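Local coordinates for putative ATPase, AAA family (Prochlorococcus marinus subsp. pastoris str. CCMP1986, PDB 3CTD), which probably acts as a DNA-dependent ATPase in the response to stalled DNA replication, the chain here being the C-terminal part of the RarA-type protein, at the interface of chains A and B. Residues are numbered along the deposited sequence; one frame, centred on the assembly and turned at random. Chains: chain A/B, Putative ATPase, AAA family.

Contact 1: the interface of chains A and B. Residues chain A 119, 122-124; chain B 184, 191, 195.
The C-terminal end of helix 110-122 in chain A, with the loop that leaves it, packs against the short helix 191-197 of chain B and the stretch leading into that helix. A:Ile122, the last residue of its helix, is the apolar centre of the patch. Its CG1 occupies the crowded position between backbone N and carbonyl carbon (chi1 71°), and from there CD1 extends to two tryptophans of chain B. A:Ile122 CD1 lies 3.8 Å from CZ3 of B:Trp191 and 3.8 Å from CH2 of B:Trp184, while its CG2 branch also meets the six-membered ring of B:Trp184. A beta-branched residue suits this place because its two arms fill different directions at once.

One turn back, A:Tyr119 presents the CD1-CE1 side of its phenol ring to the benzo end of B:Trp191, and the two side chains run at about a right angle to each other. CE1 of A:Tyr119 approaches CH2 of B:Trp191 to 3.5 Å. Within chain B, the indole is backed by B:Lys195 one turn later, whose CG sits 3.3 Å above the ring plane towards its rim and should limit how far the indole can tilt.

B:Lys195 serves here through its methylenes. Its CB packs on CG1 of A:Ile122, CD lies 3.5 Å from the carbonyl O of A:Ile122, and CE rests 3.8 Å from CD of A:Pro124. Bends at chi2, chi3 and chi4 curl the chain over the helix end. OG of A:Ser123 donates back to O of A:Tyr119 at 2.7 Å, from above the carbonyl plane, which would tie the loop to the last turn. The ring of A:Pro124 would restrict the departing loop. Both elements lie in the MgsA-type C-terminal region, a helix terminus in chain A and the tail helix 191-197 in chain B; the crystal pairing may or may not be that in solution.

Contact 2: the interface of chains A and B. Residues chain A 47, 81-82, 125-127, 187; chain B 160, 162.
B:His162, on the short 3-10 helix 161-163, inserts its imidazole among A:Asp82, A:Asn127 and A:Arg47. The tight part is the ring itself, flat enough to lie against an amide and with a nitrogen for each side. NE2 donates to OD1 of A:Asp82 at 2.8 Å, with the acceptor in the ring plane and the anti lone pair of the carboxylate in use; the two flat groups are nearly coplanar. The same OD1 accepts from NE of A:Arg47 at 2.7 Å, a salt bridge within chain A that comes from above the carboxylate plane. Two donors thus grip one oxygen, and the arginine probably holds the aspartate in place for the histidine. One ring face is covered by A:Asn127, whose CB stands 3.6 Å from the ring centroid and whose amide stacks at 6° to the imidazole. A:Asn127 CG takes the position between backbone N and carbonyl carbon (chi1 69°), laying the small, flat amide along the histidine.

The looser side is bridged by a water and a long, bent lysine. ND1 of B:His162 meets water 1 at 2.7 Å, and NZ of A:Lys187 shares that water. B:Asn160 touches A:Arg47 lightly at CD, but its OD1 accepts from the backbone N of B:His162, which would steady the turn. Lysine's reach also serves the backbone: NZ of A:Lys187 donates to O of B:His162 at 2.9 Å, in the carbonyl plane and on a lone pair.

Contact 1: the interface of chains A and B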
loop_
_atom_site.group_PDB
_atom_site.type_symbol
_atom_site.label_atom_id
_atom_site.label_comp_id
_atom_site.label_asym_id
_atom_site.label_seq_id
_atom_site.Cartn_x
_atom_site.Cartn_y
_atom_site.Cartn_z
ATOM N N TYR A 119 13.040 5.969 6.620
ATOM C CA TYR A 119 12.694 4.811 5.842
ATOM C C TYR A 119 13.525 4.793 4.566
ATOM O O TYR A 119 14.102 3.787 4.267
ATOM C CB TYR A 119 11.207 4.843 5.513
ATOM C CG TYR A 119 10.797 3.747 4.598
ATOM C CD1 TYR A 119 10.264 2.590 5.100
ATOM C CD2 TYR A 119 10.935 3.868 3.241
ATOM C CE1 TYR A 119 9.874 1.553 4.274
ATOM C CE2 TYR A 119 10.580 2.832 2.402
ATOM C CZ TYR A 119 10.029 1.678 2.919
ATOM O OH TYR A 119 9.639 0.624 2.100
ATOM N N ILE A 122 17.546 3.997 5.141
ATOM C CA ILE A 122 17.970 2.631 5.402
ATOM C C ILE A 122 17.500 1.643 4.344
ATOM O O ILE A 122 17.822 0.452 4.408
ATOM C CB ILE A 122 17.599 2.181 6.840
ATOM C CG1 ILE A 122 16.089 1.974 7.003
ATOM C CG2 ILE A 122 18.141 3.211 7.836
ATOM C CD1 ILE A 122 15.662 1.727 8.444
ATOM N N SER A 123 16.788 2.113 3.332
ATOM C CA SER A 123 16.400 1.181 2.265
ATOM C C SER A 123 17.538 0.889 1.324
ATOM O O SER A 123 18.409 1.725 1.183
ATOM C CB SER A 123 15.224 1.725 1.439
ATOM O OG SER A 123 14.142 1.997 2.295
ATOM N N PRO A 124 17.508 -0.283 0.638
ATOM C CA PRO A 124 18.468 -0.508 -0.452
ATOM C C PRO A 124 18.192 0.526 -1.539
ATOM O O PRO A 124 17.065 1.019 -1.638
ATOM C CB PRO A 124 18.104 -1.909 -0.969
ATOM C CG PRO A 124 16.575 -2.007 -0.677
ATOM C CD PRO A 124 16.489 -1.366 0.710
ATOM N N TRP B 184 20.251 7.595 15.640
ATOM C CA TRP B 184 19.244 6.526 15.493
ATOM C C TRP B 184 19.794 5.135 15.824
ATOM O O TRP B 184 20.851 4.775 15.356
ATOM C CB TRP B 184 18.734 6.545 14.044
ATOM C CG TRP B 184 17.790 5.442 13.685
ATOM C CD1 TRP B 184 16.457 5.367 13.994
ATOM C CD2 TRP B 184 18.074 4.261 12.898
ATOM N NE1 TRP B 184 15.905 4.202 13.464
ATOM C CE2 TRP B 184 16.875 3.517 12.790
ATOM C CE3 TRP B 184 19.219 3.765 12.277
ATOM C CZ2 TRP B 184 16.793 2.324 12.085
ATOM C CZ3 TRP B 184 19.131 2.538 11.568
ATOM C CH2 TRP B 184 17.932 1.856 11.477
ATOM N N TRP B 191 11.312 -4.774 11.306
ATOM C CA TRP B 191 11.791 -4.440 9.971
ATOM C C TRP B 191 13.055 -3.542 10.010
ATOM O O TRP B 191 13.961 -3.710 9.199
ATOM C CB TRP B 191 10.650 -3.788 9.187
ATOM C CG TRP B 191 11.003 -3.382 7.780
ATOM C CD1 TRP B 191 10.826 -4.113 6.633
ATOM C CD2 TRP B 191 11.548 -2.121 7.369
ATOM N NE1 TRP B 191 11.234 -3.381 5.535
ATOM C CE2 TRP B 191 11.696 -2.162 5.962
ATOM C CE3 TRP B 191 11.935 -0.977 8.048
ATOM C CZ2 TRP B 191 12.229 -1.094 5.231
ATOM C CZ3 TRP B 191 12.453 0.096 7.305
ATOM C CH2 TRP B 191 12.601 0.019 5.925
ATOM N N LYS B 195 16.947 -4.111 8.021
ATOM C CA LYS B 195 17.439 -3.007 7.222
ATOM C C LYS B 195 18.747 -2.510 7.808
ATOM O O LYS B 195 19.692 -2.211 7.075
ATOM C CB LYS B 195 16.417 -1.899 7.215
ATOM C CG LYS B 195 15.147 -2.250 6.464
ATOM C CD LYS B 195 15.250 -1.809 5.006
ATOM C CE LYS B 195 15.729 -2.910 4.104
ATOM N NZ LYS B 195 14.770 -4.020 4.104
#

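Contact 2: the interface of chains A and B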
loop_
_atom_site.group_PDB
_atom_site.type_symbol
_atom_site.label_atom_id
_atom_site.label_comp_id
_atom_site.label_asym_id
_atom_site.label_seq_id
_atom_site.Cartn_x
_atom_site.Cartn_y
_atom_site.Cartn_z
ATOM N N ARG A 47 20.592 9.312 0.124
ATOM C CA ARG A 47 21.196 8.527 -0.978
ATOM C C ARG A 47 22.396 7.715 -0.516
ATOM O O ARG A 47 22.625 6.623 -1.022
ATOM C CB ARG A 47 21.578 9.419 -2.175
ATOM C CG ARG A 47 22.131 8.675 -3.317
ATOM C CD ARG A 47 22.465 9.633 -4.490
ATOM N NE ARG A 47 21.286 10.411 -4.846
ATOM C CZ ARG A 47 21.269 11.736 -4.954
ATOM N NH1 ARG A 47 22.378 12.444 -4.792
ATOM N NH2 ARG A 47 20.147 12.358 -5.251
ATOM N N GLU A 81 13.628 8.026 -7.379
ATOM C CA GLU A 81 14.876 8.180 -8.110
ATOM C C GLU A 81 16.074 7.477 -7.404
ATOM O O GLU A 81 17.027 7.023 -8.061
ATOM C CB GLU A 81 15.115 9.640 -8.444
ATOM C CG GLU A 81 16.538 9.983 -8.839
ATOM C CD GLU A 81 16.863 11.505 -8.815
ATOM O OE1 GLU A 81 17.952 11.853 -9.328
ATOM O OE2 GLU A 81 16.070 12.340 -8.293
ATOM N N ASP A 82 15.985 7.303 -6.080
ATOM C CA ASP A 82 17.143 6.808 -5.306
ATOM C C ASP A 82 16.951 5.411 -4.723
ATOM O O ASP A 82 17.919 4.682 -4.543
ATOM C CB ASP A 82 17.545 7.828 -4.238
ATOM C CG ASP A 82 18.150 9.129 -4.862
ATOM O OD1 ASP A 82 19.082 9.061 -5.710
ATOM O OD2 ASP A 82 17.724 10.231 -4.477
ATOM N N LYS A 125 19.204 0.802 -2.367
ATOM C CA LYS A 125 19.231 1.930 -3.298
ATOM C C LYS A 125 19.326 1.455 -4.719
ATOM O O LYS A 125 20.019 0.472 -4.979
ATOM C CB LYS A 125 20.483 2.800 -3.009
ATOM C CG LYS A 125 20.407 3.527 -1.597
ATOM C CD LYS A 125 18.979 4.083 -1.238
ATOM C CE LYS A 125 19.056 5.086 -0.111
ATOM N NZ LYS A 125 19.452 4.443 1.210
ATOM N N SER A 126 18.682 2.188 -5.640
ATOM C CA SER A 126 18.876 1.999 -7.061
ATOM C C SER A 126 18.403 3.219 -7.849
ATOM O O SER A 126 17.351 3.787 -7.554
ATOM C CB SER A 126 18.044 0.800 -7.528
ATOM O OG SER A 126 17.890 0.811 -8.954
ATOM N N ASN A 127 19.138 3.586 -8.900
ATOM C CA ASN A 127 18.661 4.627 -9.785
ATOM C C ASN A 127 18.190 4.055 -11.126
ATOM O O ASN A 127 18.058 4.782 -12.093
ATOM C CB ASN A 127 19.741 5.667 -10.024
ATOM C CG ASN A 127 20.871 5.101 -10.832
ATOM O OD1 ASN A 127 21.071 3.883 -10.860
ATOM N ND2 ASN A 127 21.600 5.957 -11.512
ATOM N N LYS A 187 20.416 -2.680 -10.354
ATOM C CA LYS A 187 21.585 -2.403 -9.492
ATOM C C LYS A 187 21.901 -3.451 -8.430
ATOM O O LYS A 187 21.339 -4.538 -8.447
ATOM C CB LYS A 187 21.462 -1.028 -8.820
ATOM C CG LYS A 187 21.575 0.146 -9.797
ATOM C CD LYS A 187 22.731 -0.074 -10.821
ATOM C CE LYS A 187 23.487 1.230 -11.123
ATOM N NZ LYS A 187 24.100 1.784 -9.861
ATOM N N ASN B 160 28.634 10.326 -6.283
ATOM C CA ASN B 160 27.307 9.785 -6.237
ATOM C C ASN B 160 27.400 8.292 -6.047
ATOM O O ASN B 160 27.967 7.583 -6.895
ATOM C CB ASN B 160 26.577 10.124 -7.540
ATOM C CG ASN B 160 25.078 9.900 -7.468
ATOM O OD1 ASN B 160 24.589 8.820 -7.067
ATOM N ND2 ASN B 160 24.333 10.918 -7.890
ATOM N N HIS B 162 25.382 6.048 -6.655
ATOM C CA HIS B 162 24.859 5.299 -7.796
ATOM C C HIS B 162 25.902 5.095 -8.893
ATOM O O HIS B 162 25.752 4.212 -9.741
ATOM C CB HIS B 162 23.688 6.024 -8.469
ATOM C CG HIS B 162 22.481 6.191 -7.606
ATOM N ND1 HIS B 162 21.899 5.140 -6.925
ATOM C CD2 HIS B 162 21.739 7.289 -7.319
ATOM C CE1 HIS B 162 20.868 5.588 -6.230
ATOM N NE2 HIS B 162 20.744 6.886 -6.461
HETATM O O HOH W 1 22.234 2.633 -7.896
#

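The C-alpha centres of contact 1 and contact 2 lie about 14 Å apart on the same A-B interface. On chain A they are joined by continuous backbone, since A:Pro124 of contact 1 is followed directly by A:Lys125 of contact 2. Chain B supplies different segments to each: its tail helix 191-197 and B:Trp184 in contact 1, the 3-10 helix 161-163 in contact 2. One contact is mostly apolar and the other polar, and they lie next to each other on chain A. The deposited assembly holds four copies, so the pairing may belong to a tetramer, but the structure alone does not show that this is the form in solution.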